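Phosphatidylinositol-specific phospholipase C (Listeria monocytogenes, PDB 2PLC) is a bacterial enzyme of the PI-PLC family, with a TIM-barrel type of fold in which strands are wrapped by helices. Local coordinates at residues A56-I61 with Q263-I268; T193-I198 with N234-Q239; Y203-S206 with L212-N215; A219-L222 with Q228-A231; N243-K248 with I269-F274. One frame throughout, in Å; residues are numbered along the deposited sequence.

Contact 1: residues A56-I61 with Q263-I268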
# COMPACT_ATOMS: atom_id res chain seq x y z
N ALA A 56 6.16 -10.05 -7.24
CA ALA A 56 7.06 -10.33 -6.12
C ALA A 56 6.29 -10.54 -4.81
O ALA A 56 6.87 -10.93 -3.80
CB ALA A 56 8.07 -9.20 -5.96
N GLY A 57 4.99 -10.25 -4.83
CA GLY A 57 4.20 -10.44 -3.62
C GLY A 57 3.64 -9.19 -2.97
O GLY A 57 2.87 -9.30 -2.02
N ILE A 58 4.03 -8.02 -3.46
CA ILE A 58 3.53 -6.76 -2.90
C ILE A 58 2.02 -6.71 -3.12
O ILE A 58 1.54 -6.98 -4.22
CB ILE A 58 4.19 -5.54 -3.60
CG1 ILE A 58 5.70 -5.52 -3.35
CG2 ILE A 58 3.54 -4.24 -3.14
CD1 ILE A 58 6.10 -5.50 -1.89
N ARG A 59 1.27 -6.42 -2.06
CA ARG A 59 -0.19 -6.36 -2.18
C ARG A 59 -0.76 -5.03 -1.73
O ARG A 59 -1.97 -4.85 -1.67
CB ARG A 59 -0.85 -7.51 -1.42
CG ARG A 59 -0.64 -8.88 -2.04
CD ARG A 59 -1.24 -8.99 -3.43
NE ARG A 59 -0.93 -10.28 -4.03
CZ ARG A 59 0.15 -10.52 -4.78
NH1 ARG A 59 1.02 -9.55 -5.03
NH2 ARG A 59 0.37 -11.75 -5.24
N TYR A 60 0.13 -4.12 -1.36
CA TYR A 60 -0.28 -2.79 -0.95
C TYR A 60 0.54 -1.83 -1.78
O TYR A 60 1.77 -1.94 -1.82
CB TYR A 60 -0.00 -2.56 0.54
CG TYR A 60 -0.11 -1.10 0.94
CD1 TYR A 60 -1.34 -0.55 1.30
CD2 TYR A 60 1.00 -0.26 0.91
CE1 TYR A 60 -1.45 0.80 1.62
CE2 TYR A 60 0.90 1.08 1.23
CZ TYR A 60 -0.33 1.61 1.58
OH TYR A 60 -0.44 2.94 1.89
N ILE A 61 -0.13 -0.91 -2.46
CA ILE A 61 0.59 0.07 -3.27
C ILE A 61 0.19 1.48 -2.87
O ILE A 61 -0.90 1.72 -2.36
CB ILE A 61 0.41 -0.16 -4.78
CG1 ILE A 61 -1.07 -0.11 -5.17
CG2 ILE A 61 1.01 -1.50 -5.17
CD1 ILE A 61 -1.31 -0.35 -6.65
N GLN A 263 13.61 -11.44 -0.93
CA GLN A 263 13.76 -12.26 0.28
C GLN A 263 12.88 -11.75 1.42
O GLN A 263 12.16 -12.53 2.06
CB GLN A 263 15.23 -12.22 0.72
CG GLN A 263 15.56 -13.00 1.97
CD GLN A 263 15.86 -14.46 1.69
OE1 GLN A 263 14.99 -15.21 1.26
NE2 GLN A 263 17.11 -14.87 1.93
N THR A 264 12.97 -10.45 1.67
CA THR A 264 12.21 -9.80 2.73
C THR A 264 10.71 -9.94 2.50
O THR A 264 9.95 -10.18 3.43
CB THR A 264 12.57 -8.30 2.83
OG1 THR A 264 13.99 -8.15 2.83
CG2 THR A 264 12.02 -7.71 4.11
N ILE A 265 10.30 -9.77 1.25
CA ILE A 265 8.89 -9.87 0.88
C ILE A 265 8.36 -11.27 1.16
O ILE A 265 7.27 -11.43 1.72
CB ILE A 265 8.67 -9.49 -0.60
CG1 ILE A 265 9.11 -8.04 -0.84
CG2 ILE A 265 7.21 -9.67 -0.99
CD1 ILE A 265 9.23 -7.65 -2.31
N LYS A 266 9.14 -12.29 0.80
CA LYS A 266 8.75 -13.68 1.02
C LYS A 266 8.59 -14.01 2.50
O LYS A 266 7.64 -14.67 2.90
CB LYS A 266 9.77 -14.64 0.41
CG LYS A 266 9.64 -14.85 -1.09
CD LYS A 266 10.58 -15.95 -1.56
CE LYS A 266 10.47 -16.20 -3.06
NZ LYS A 266 11.38 -17.29 -3.51
N ASN A 267 9.54 -13.55 3.31
CA ASN A 267 9.50 -13.82 4.74
C ASN A 267 8.32 -13.16 5.45
O ASN A 267 7.83 -13.69 6.44
CB ASN A 267 10.83 -13.44 5.40
CG ASN A 267 11.92 -14.43 5.08
OD1 ASN A 267 11.65 -15.56 4.67
ND2 ASN A 267 13.17 -14.03 5.27
N ILE A 268 7.88 -12.02 4.94
CA ILE A 268 6.73 -11.33 5.53
C ILE A 268 5.48 -12.14 5.18
O ILE A 268 4.58 -12.31 6.01
CB ILE A 268 6.61 -9.88 5.02
CG1 ILE A 268 7.79 -9.06 5.52
CG2 ILE A 268 5.30 -9.26 5.50
CD1 ILE A 268 7.79 -7.62 5.04
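Ile58 and Ile265 start from nearly the same first torsion, chi1 -63° and -61°, which sets CG1 of each opposite its own carbonyl carbon, yet they part at the next bond: Ile58 folds back there whereas Ile265 runs extended. The two side chains cross at about a right angle and meet through their ends, CD1 of Ile58 lying 3.8 Å from CD1 of Ile265. The same Ile265 methyl also reaches the Ala56 methyl, CD1 to CB at 4.1 Å, so that a single branch is shared by two apolar partners. The other branch has a different job. Ile265 CG2 presses on the backbone of the loop, 3.1 Å from Ala56 O, a tight contact, and 4.1 Å from Gly57 CA. Gly57 ends the preceding helix 50-55 in a Schellman motif with a phi of 114°, and having no side chain it lets that methyl settle directly on the turn. Beyond the hydrophobic touch, polar bonds also hold the loop: Arg59 NH1 donates to Ile58 O at 2.7 Å from above the carbonyl plane, and its NH2 forms a salt bridge with Glu99. The Trp6 indole NE1 is hydrogen-bonded to Gly57 O. Ile58 and Ile265 both lean on Pro22 as well, at strand 20-24. The arrangement thus fits the closure of a TIM-type barrel, where helix 262-269, near the C terminus, packs over the entry to strand 60-65 beside strand 20-24, the first of the chain.

Contact 2: residues T193-I198 with N234-Q239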
# COMPACT_ATOMS: atom_id res chain seq x y z
N THR A 193 15.09 5.00 16.90
CA THR A 193 13.73 5.42 17.21
C THR A 193 12.73 4.87 16.20
O THR A 193 11.68 4.35 16.58
CB THR A 193 13.62 6.96 17.25
OG1 THR A 193 14.46 7.47 18.29
CG2 THR A 193 12.19 7.41 17.50
N LYS A 194 13.05 4.98 14.91
CA LYS A 194 12.18 4.50 13.85
C LYS A 194 11.92 3.00 14.00
O LYS A 194 10.80 2.52 13.78
CB LYS A 194 12.79 4.80 12.48
CG LYS A 194 11.94 4.37 11.29
CD LYS A 194 10.63 5.15 11.19
CE LYS A 194 9.85 4.73 9.93
NZ LYS A 194 8.57 5.47 9.74
N PHE A 195 12.95 2.25 14.39
CA PHE A 195 12.81 0.81 14.56
C PHE A 195 11.85 0.52 15.72
O PHE A 195 11.00 -0.37 15.62
CB PHE A 195 14.17 0.15 14.80
CG PHE A 195 14.11 -1.34 14.81
CD1 PHE A 195 13.58 -2.04 13.73
CD2 PHE A 195 14.55 -2.06 15.91
CE1 PHE A 195 13.49 -3.43 13.75
CE2 PHE A 195 14.46 -3.46 15.94
CZ PHE A 195 13.93 -4.14 14.85
N LYS A 196 11.97 1.28 16.81
CA LYS A 196 11.11 1.10 17.97
C LYS A 196 9.65 1.29 17.58
O LYS A 196 8.80 0.46 17.91
CB LYS A 196 11.51 2.08 19.09
CG LYS A 196 12.50 1.48 20.09
CD LYS A 196 13.18 2.54 20.97
CE LYS A 196 12.17 3.41 21.73
NZ LYS A 196 11.40 2.68 22.78
N GLU A 197 9.37 2.35 16.82
CA GLU A 197 8.01 2.66 16.36
C GLU A 197 7.47 1.57 15.45
O GLU A 197 6.27 1.28 15.46
CB GLU A 197 7.99 4.00 15.64
CG GLU A 197 8.38 5.16 16.53
CD GLU A 197 8.50 6.46 15.77
OE1 GLU A 197 9.06 6.44 14.65
OE2 GLU A 197 8.04 7.49 16.28
N ILE A 198 8.34 0.98 14.64
CA ILE A 198 7.93 -0.09 13.74
C ILE A 198 7.56 -1.32 14.58
O ILE A 198 6.46 -1.84 14.47
CB ILE A 198 9.04 -0.44 12.71
CG1 ILE A 198 9.23 0.72 11.74
CG2 ILE A 198 8.67 -1.70 11.93
CD1 ILE A 198 10.43 0.58 10.83
N ASN A 234 15.20 -2.51 6.66
CA ASN A 234 14.55 -3.69 6.10
C ASN A 234 15.02 -5.01 6.69
O ASN A 234 14.22 -5.89 6.99
CB ASN A 234 14.66 -3.72 4.57
CG ASN A 234 13.85 -2.63 3.90
OD1 ASN A 234 13.11 -1.90 4.56
ND2 ASN A 234 13.98 -2.52 2.59
N ASN A 235 16.33 -5.14 6.88
CA ASN A 235 16.91 -6.36 7.44
C ASN A 235 16.54 -6.54 8.91
O ASN A 235 16.23 -7.66 9.35
CB ASN A 235 18.43 -6.34 7.29
CG ASN A 235 18.93 -7.41 6.37
OD1 ASN A 235 19.50 -8.41 6.81
ND2 ASN A 235 18.69 -7.24 5.07
N LYS A 236 16.56 -5.45 9.66
CA LYS A 236 16.22 -5.49 11.08
C LYS A 236 14.77 -5.92 11.22
O LYS A 236 14.45 -6.76 12.07
CB LYS A 236 16.44 -4.12 11.72
CG LYS A 236 17.90 -3.74 11.82
CD LYS A 236 18.09 -2.30 12.31
CE LYS A 236 17.64 -2.13 13.75
NZ LYS A 236 18.37 -3.06 14.65
N VAL A 237 13.91 -5.36 10.38
CA VAL A 237 12.49 -5.70 10.40
C VAL A 237 12.27 -7.15 9.95
O VAL A 237 11.41 -7.84 10.48
CB VAL A 237 11.67 -4.73 9.51
CG1 VAL A 237 10.22 -5.19 9.42
CG2 VAL A 237 11.74 -3.32 10.08
N GLU A 238 13.06 -7.60 9.00
CA GLU A 238 12.96 -8.96 8.50
C GLU A 238 13.25 -9.99 9.59
O GLU A 238 12.55 -11.00 9.70
CB GLU A 238 13.90 -9.17 7.32
CG GLU A 238 13.74 -10.50 6.63
CD GLU A 238 14.72 -10.69 5.48
OE1 GLU A 238 15.33 -9.70 5.02
OE2 GLU A 238 14.87 -11.84 5.04
N GLN A 239 14.29 -9.73 10.39
CA GLN A 239 14.67 -10.63 11.48
C GLN A 239 13.63 -10.63 12.59
O GLN A 239 13.41 -11.65 13.24
CB GLN A 239 16.01 -10.21 12.06
CG GLN A 239 17.19 -10.55 11.19
CD GLN A 239 18.47 -9.93 11.69
OE1 GLN A 239 18.67 -9.80 12.90
NE2 GLN A 239 19.33 -9.51 10.77
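Phe195 is the first residue of 193-198 to reach across to 234-239, and its ring is the centre of the contact. A first torsion of -173° turns CG away from the backbone N and sends the ring out to Lys236, whose chain bends at chi3 and chi4 and so doubles back over one face. The CE methylene of Lys236 sits 3.8 Å from the ring centroid of Phe195 in a CH-pi contact, displaced toward the rim. Its ammonium NZ follows at 4.4 Å from the same centroid, 22° off the ring normal, which makes a cation-pi interaction. Nearer the helix, Lys236 CB closes to 3.6 Å of Phe195 CE1, so the lysine grips the ring at both the root and the tip of its chain. That ring carbon, CE1, also lies 4.1 Å from CG2 of Val237. One turn further on, Ile198 supplies the buried part: its CG2 meets CG2 of Val237 at 3.9 Å, the two branched side chains crossing at about a right angle. Ile217 packs on both of them from the loop after strand 212-216, and Leu233 of helix 226-246 touches Phe195. The two short helical segments run in roughly the same direction, 11.0 Å apart at closest approach and crossing at -33°, as neighbouring outer helices of a barrel may do. Chemically the interface grades from aliphatic packing inside to a partly exposed lysine laid on an aromatic face, implying a contact held by dispersion and probably assisted by electrostatic attraction between ammonium and ring.

Contact 3: residues Y203-S206 with L212-N215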
# COMPACT_ATOMS: atom_id res chain seq x y z
N TYR A 203 3.62 -4.96 17.05
CA TYR A 203 3.19 -5.63 18.27
C TYR A 203 1.69 -5.39 18.51
O TYR A 203 0.93 -6.33 18.74
CB TYR A 203 4.03 -5.15 19.46
CG TYR A 203 3.47 -5.51 20.82
CD1 TYR A 203 3.45 -6.84 21.27
CD2 TYR A 203 2.94 -4.52 21.65
CE1 TYR A 203 2.91 -7.17 22.51
CE2 TYR A 203 2.40 -4.84 22.89
CZ TYR A 203 2.38 -6.16 23.32
OH TYR A 203 1.82 -6.45 24.54
N GLN A 204 1.28 -4.13 18.43
CA GLN A 204 -0.12 -3.77 18.63
C GLN A 204 -1.04 -4.38 17.57
O GLN A 204 -2.16 -4.79 17.86
CB GLN A 204 -0.29 -2.25 18.65
CG GLN A 204 0.48 -1.58 19.77
CD GLN A 204 -0.30 -0.45 20.41
OE1 GLN A 204 -1.01 -0.65 21.41
NE2 GLN A 204 -0.18 0.76 19.85
N ALA A 205 -0.53 -4.46 16.34
CA ALA A 205 -1.30 -5.02 15.23
C ALA A 205 -1.62 -6.49 15.48
O ALA A 205 -2.72 -6.95 15.15
CB ALA A 205 -0.52 -4.88 13.93
N SER A 206 -0.66 -7.22 16.04
CA SER A 206 -0.84 -8.64 16.32
C SER A 206 -1.93 -8.91 17.34
O SER A 206 -2.55 -9.97 17.32
CB SER A 206 0.47 -9.25 16.81
OG SER A 206 0.80 -8.76 18.09
N LEU A 212 -7.01 -1.91 10.55
CA LEU A 212 -5.94 -2.02 9.57
C LEU A 212 -4.75 -1.20 10.04
O LEU A 212 -4.90 -0.02 10.37
CB LEU A 212 -6.39 -1.51 8.20
CG LEU A 212 -7.03 -2.51 7.24
CD1 LEU A 212 -7.41 -1.79 5.96
CD2 LEU A 212 -6.06 -3.64 6.94
N PHE A 213 -3.59 -1.84 10.12
CA PHE A 213 -2.37 -1.16 10.54
C PHE A 213 -1.44 -0.90 9.36
O PHE A 213 -1.02 -1.84 8.67
CB PHE A 213 -1.63 -1.99 11.59
CG PHE A 213 -2.24 -1.92 12.97
CD1 PHE A 213 -3.42 -2.59 13.25
CD2 PHE A 213 -1.62 -1.19 13.98
CE1 PHE A 213 -3.97 -2.54 14.53
CE2 PHE A 213 -2.16 -1.14 15.26
CZ PHE A 213 -3.34 -1.81 15.53
N LEU A 214 -1.18 0.37 9.08
CA LEU A 214 -0.28 0.77 8.00
C LEU A 214 1.03 1.15 8.69
O LEU A 214 1.17 2.23 9.24
CB LEU A 214 -0.85 1.97 7.23
CG LEU A 214 -2.06 1.81 6.29
CD1 LEU A 214 -1.70 0.90 5.15
CD2 LEU A 214 -3.28 1.27 7.02
N ASN A 215 1.97 0.21 8.69
CA ASN A 215 3.26 0.39 9.34
C ASN A 215 4.39 0.78 8.37
O ASN A 215 4.96 -0.08 7.70
CB ASN A 215 3.60 -0.93 10.05
CG ASN A 215 4.61 -0.78 11.17
OD1 ASN A 215 5.18 0.30 11.39
ND2 ASN A 215 4.84 -1.86 11.90
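Phe213 lays its ring flat beneath Ala205, and one face is taken up by that small residue. Ala205 CA stands over the centre of the Phe213 ring, 3.6 Å from the centroid and only 7° from the normal, a CH-pi contact made by a backbone carbon. The methyl reaches farther back toward the root of the ring, CB of Ala205 lying 3.6 Å from CG of Phe213. With chi1 at -77°, CG of Phe213 stands opposite its own carbonyl carbon, and the ring is carried across from the strand to the helix surface. There it meets the preceding residue too: Gln204 CB approaches CE2 of Phe213 at 4.0 Å, while the amide end of Gln204 leads away. Helix and strand lie close here, with 6.2 Å between CA of Ala205 and CA of Phe213. Thr201 of the same helix and Ala208, just past its end, also touch the ring, and Val181 touches it from the adjacent strand. A second tie lies at Asn215, whose ND2 is hydrogen-bonded to Ile198 O. This is the helix-on-sheet packing of a beta-alpha-beta crossover, here strand 180-183, helix 191-207 and strand 212-216, whose two strands run parallel in the barrel.

Contact 4: residues A219-L222 with Q228-A231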
# COMPACT_ATOMS: atom_id res chain seq x y z
N ALA A 219 11.37 6.28 5.43
CA ALA A 219 11.68 7.57 6.04
C ALA A 219 12.64 8.37 5.15
O ALA A 219 13.26 7.83 4.24
CB ALA A 219 12.29 7.36 7.41
N THR A 220 12.75 9.68 5.42
CA THR A 220 13.64 10.56 4.67
C THR A 220 14.30 11.49 5.67
O THR A 220 13.78 11.70 6.76
CB THR A 220 12.92 11.51 3.69
OG1 THR A 220 11.63 10.99 3.36
CG2 THR A 220 13.74 11.66 2.43
N SER A 221 15.41 12.08 5.24
CA SER A 221 16.17 13.01 6.06
C SER A 221 17.02 13.85 5.12
O SER A 221 17.25 13.46 3.97
CB SER A 221 17.07 12.23 7.03
OG SER A 221 17.93 13.09 7.73
N LEU A 222 17.44 15.02 5.59
CA LEU A 222 18.29 15.90 4.79
C LEU A 222 19.65 15.24 4.62
O LEU A 222 20.27 15.33 3.56
CB LEU A 222 18.48 17.25 5.49
CG LEU A 222 17.24 18.09 5.78
CD1 LEU A 222 17.65 19.36 6.51
CD2 LEU A 222 16.50 18.44 4.50
N GLN A 228 19.33 4.79 2.06
CA GLN A 228 20.13 4.54 3.26
C GLN A 228 19.29 3.98 4.41
O GLN A 228 19.69 3.01 5.05
CB GLN A 228 20.85 5.80 3.70
CG GLN A 228 21.94 6.23 2.74
CD GLN A 228 22.57 7.54 3.14
OE1 GLN A 228 21.92 8.59 3.11
NE2 GLN A 228 23.83 7.49 3.54
N TYR A 229 18.12 4.57 4.65
CA TYR A 229 17.23 4.10 5.71
C TYR A 229 16.82 2.65 5.49
O TYR A 229 16.82 1.85 6.44
CB TYR A 229 15.96 4.95 5.75
CG TYR A 229 16.02 6.15 6.67
CD1 TYR A 229 15.94 5.99 8.06
CD2 TYR A 229 16.11 7.44 6.16
CE1 TYR A 229 15.95 7.08 8.91
CE2 TYR A 229 16.13 8.55 7.01
CZ TYR A 229 16.05 8.36 8.39
OH TYR A 229 16.06 9.45 9.24
N ALA A 230 16.44 2.32 4.26
CA ALA A 230 16.00 0.97 3.89
C ALA A 230 17.10 -0.06 4.09
O ALA A 230 16.84 -1.17 4.54
CB ALA A 230 15.51 0.96 2.45
N ALA A 231 18.33 0.33 3.75
CA ALA A 231 19.48 -0.56 3.90
C ALA A 231 19.72 -0.89 5.37
O ALA A 231 20.18 -1.99 5.70
CB ALA A 231 20.71 0.08 3.30
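Tyr229 makes its principal contact through CH-pi packing with Ala219: the methyl carbon CB hangs over the middle of the tyrosine ring, 3.7 Å from the centroid and 2° off the normal. A chi1 of -91°, off the usual staggered values, places the Tyr229 ring under that methyl. Plain van der Waals contacts come next, and they run outward along the ring. Ala219 O rests 3.5 Å from CD2 of Tyr229, and the carbonyl carbon of Thr220 lies 3.7 Å from CE2 of Tyr229. Ser221 meets the far end differently, at the edge and near the ring plane, with its CB 3.7 Å from Tyr229 OH. Three consecutive residues of an extended chain are therefore draped along one tyrosine, the first over a face and the third at the rim, while the Thr220 side chain starts away from the helix. Aromatic packing adds Phe224, whose ring stands edge-to-face with that of Tyr229. The phenol OH is hydrogen-bonded to Pro189 O, which fastens the end of the ring to a neighbouring loop. Thr220 is itself paired through its backbone with Tyr186 and Gly188. The arrangement belongs to a loop of the barrel, the connection from strand 212-216 to helix 226-246, folded back onto the first turn of the helix it leads into.

Contact 5: residues N243-K248 with I269-F274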
# COMPACT_ATOMS: atom_id res chain seq x y z
N ASN A 243 11.43 -13.92 13.90
CA ASN A 243 11.35 -14.31 15.30
C ASN A 243 9.90 -14.52 15.72
O ASN A 243 9.55 -15.55 16.31
CB ASN A 243 11.98 -13.22 16.18
CG ASN A 243 11.97 -13.57 17.65
OD1 ASN A 243 11.73 -12.71 18.51
ND2 ASN A 243 12.23 -14.84 17.97
N LEU A 244 9.06 -13.53 15.43
CA LEU A 244 7.64 -13.56 15.75
C LEU A 244 6.91 -14.73 15.09
O LEU A 244 5.88 -15.18 15.60
CB LEU A 244 6.99 -12.24 15.33
CG LEU A 244 6.63 -11.26 16.45
CD1 LEU A 244 7.73 -11.15 17.49
CD2 LEU A 244 6.32 -9.91 15.83
N THR A 245 7.42 -15.20 13.97
CA THR A 245 6.83 -16.34 13.27
C THR A 245 7.13 -17.61 14.08
O THR A 245 6.29 -18.50 14.20
CB THR A 245 7.37 -16.47 11.83
OG1 THR A 245 7.04 -15.29 11.09
CG2 THR A 245 6.77 -17.69 11.12
N SER A 246 8.34 -17.67 14.65
CA SER A 246 8.77 -18.80 15.47
C SER A 246 7.91 -18.85 16.73
O SER A 246 7.58 -19.93 17.23
CB SER A 246 10.24 -18.64 15.89
OG SER A 246 11.10 -18.65 14.76
N GLU A 247 7.57 -17.68 17.24
CA GLU A 247 6.74 -17.55 18.43
C GLU A 247 5.26 -17.72 18.12
O GLU A 247 4.41 -17.50 18.99
CB GLU A 247 6.98 -16.18 19.09
CG GLU A 247 8.37 -15.99 19.65
CD GLU A 247 8.75 -17.06 20.65
OE1 GLU A 247 8.17 -17.08 21.76
OE2 GLU A 247 9.62 -17.89 20.33
N LYS A 248 4.96 -18.10 16.88
CA LYS A 248 3.58 -18.31 16.44
C LYS A 248 2.74 -17.02 16.47
O LYS A 248 1.53 -17.06 16.71
CB LYS A 248 2.89 -19.39 17.29
CG LYS A 248 2.83 -20.77 16.67
CD LYS A 248 4.19 -21.44 16.58
CE LYS A 248 4.04 -22.89 16.12
NZ LYS A 248 5.35 -23.60 16.07
N ILE A 269 5.45 -12.67 3.95
CA ILE A 269 4.32 -13.49 3.49
C ILE A 269 4.25 -14.78 4.32
O ILE A 269 3.16 -15.19 4.74
CB ILE A 269 4.48 -13.87 2.00
CG1 ILE A 269 4.32 -12.63 1.11
CG2 ILE A 269 3.46 -14.94 1.60
CD1 ILE A 269 4.67 -12.88 -0.35
N LYS A 270 5.41 -15.39 4.58
CA LYS A 270 5.49 -16.62 5.35
C LYS A 270 4.95 -16.49 6.78
O LYS A 270 4.65 -17.49 7.42
CB LYS A 270 6.92 -17.16 5.39
CG LYS A 270 7.37 -17.80 4.09
CD LYS A 270 8.69 -18.53 4.29
CE LYS A 270 9.13 -19.27 3.03
NZ LYS A 270 10.30 -20.16 3.29
N ASN A 271 4.83 -15.25 7.26
CA ASN A 271 4.30 -15.03 8.61
C ASN A 271 2.84 -15.47 8.72
O ASN A 271 2.38 -15.80 9.81
CB ASN A 271 4.44 -13.57 9.03
CG ASN A 271 3.95 -13.32 10.45
OD1 ASN A 271 2.89 -12.74 10.65
ND2 ASN A 271 4.72 -13.78 11.43
N ASN A 272 2.10 -15.45 7.62
CA ASN A 272 0.69 -15.86 7.62
C ASN A 272 0.60 -17.39 7.69
O ASN A 272 1.49 -18.08 7.19
CB ASN A 272 -0.01 -15.37 6.36
CG ASN A 272 0.13 -13.89 6.15
OD1 ASN A 272 -0.49 -13.09 6.84
ND2 ASN A 272 0.96 -13.51 5.18
N LYS A 273 -0.47 -17.91 8.28
CA LYS A 273 -0.64 -19.35 8.39
C LYS A 273 -1.40 -19.94 7.20
O LYS A 273 -2.53 -19.54 6.90
CB LYS A 273 -1.35 -19.74 9.70
CG LYS A 273 -1.08 -21.19 10.12
CD LYS A 273 -2.34 -22.01 10.38
CE LYS A 273 -3.00 -21.66 11.72
NZ LYS A 273 -3.60 -20.30 11.76
N PHE A 274 -0.75 -20.89 6.53
CA PHE A 274 -1.32 -21.57 5.37
C PHE A 274 -1.65 -23.03 5.73
O PHE A 274 -2.80 -23.45 5.50
CB PHE A 274 -0.32 -21.55 4.19
CG PHE A 274 0.05 -20.17 3.72
CD1 PHE A 274 1.05 -19.44 4.36
CD2 PHE A 274 -0.59 -19.60 2.62
CE1 PHE A 274 1.42 -18.18 3.91
CE2 PHE A 274 -0.23 -18.33 2.16
CZ PHE A 274 0.78 -17.62 2.81
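Thr245 and Asn271 bring their CA atoms to within 5.5 Å where helix 226-246 is ending and the chain makes a type I beta turn, Ile269 to Asn272, at the end of helix 262-269. Between them runs one straight hydrogen bond: Asn271 ND2 donates to Thr245 OG1 at 2.8 Å with an angle of 169° at the hydrogen, and the hydroxyl oxygen lies in the asparagine amide plane. Asn271 has its CG opposite the backbone N (chi1 -178°), a setting that extends the amide toward the helix. The amide is gripped on several sides, since ND2 is also bonded to Val249 O and OD1 to Ser20 OG, an arrangement that fixes its rotation. Thr245 OG1 has a second partner as well, Val241 O, one turn back in its own helix. The helix stops here in a Schellman motif, in which Lys248 adopts a positive phi and its N reaches Thr245 O at 3.0 Å, while Val249 N bonds to Leu244 O; a C-terminal tail of the barrel thus meets the end of a neighbouring helix. Around the bond the packing is light, with Thr245 CG2 4.3 Å from Lys270 O. The turn is reinforced from within: Ile269 O accepts both Asn272 N, at 3.1 Å, and Asn272 ND2, at 2.8 Å, while Asn272 OD1 is bonded to Ser20 N.

Read from the N terminus, contact 1 opens first, at 56-61, and closes only when helix 262-269 comes back to it, so it encloses contacts 2, 3 and 4. Contact 2 opens next, on helix 191-207, and closes on helix 226-246; inside its loop lie contact 3, which ties helix 191-207 to strand 212-216, and then contact 4, which folds the following loop onto helix 226-246. Those two stand in series. Contact 5 begins at the end of helix 226-246, within the loop of contact 1, but ends beyond it in the C-terminal tail, so these two cross. Contacts 1 and 2 are joined by Glu238 and Thr264.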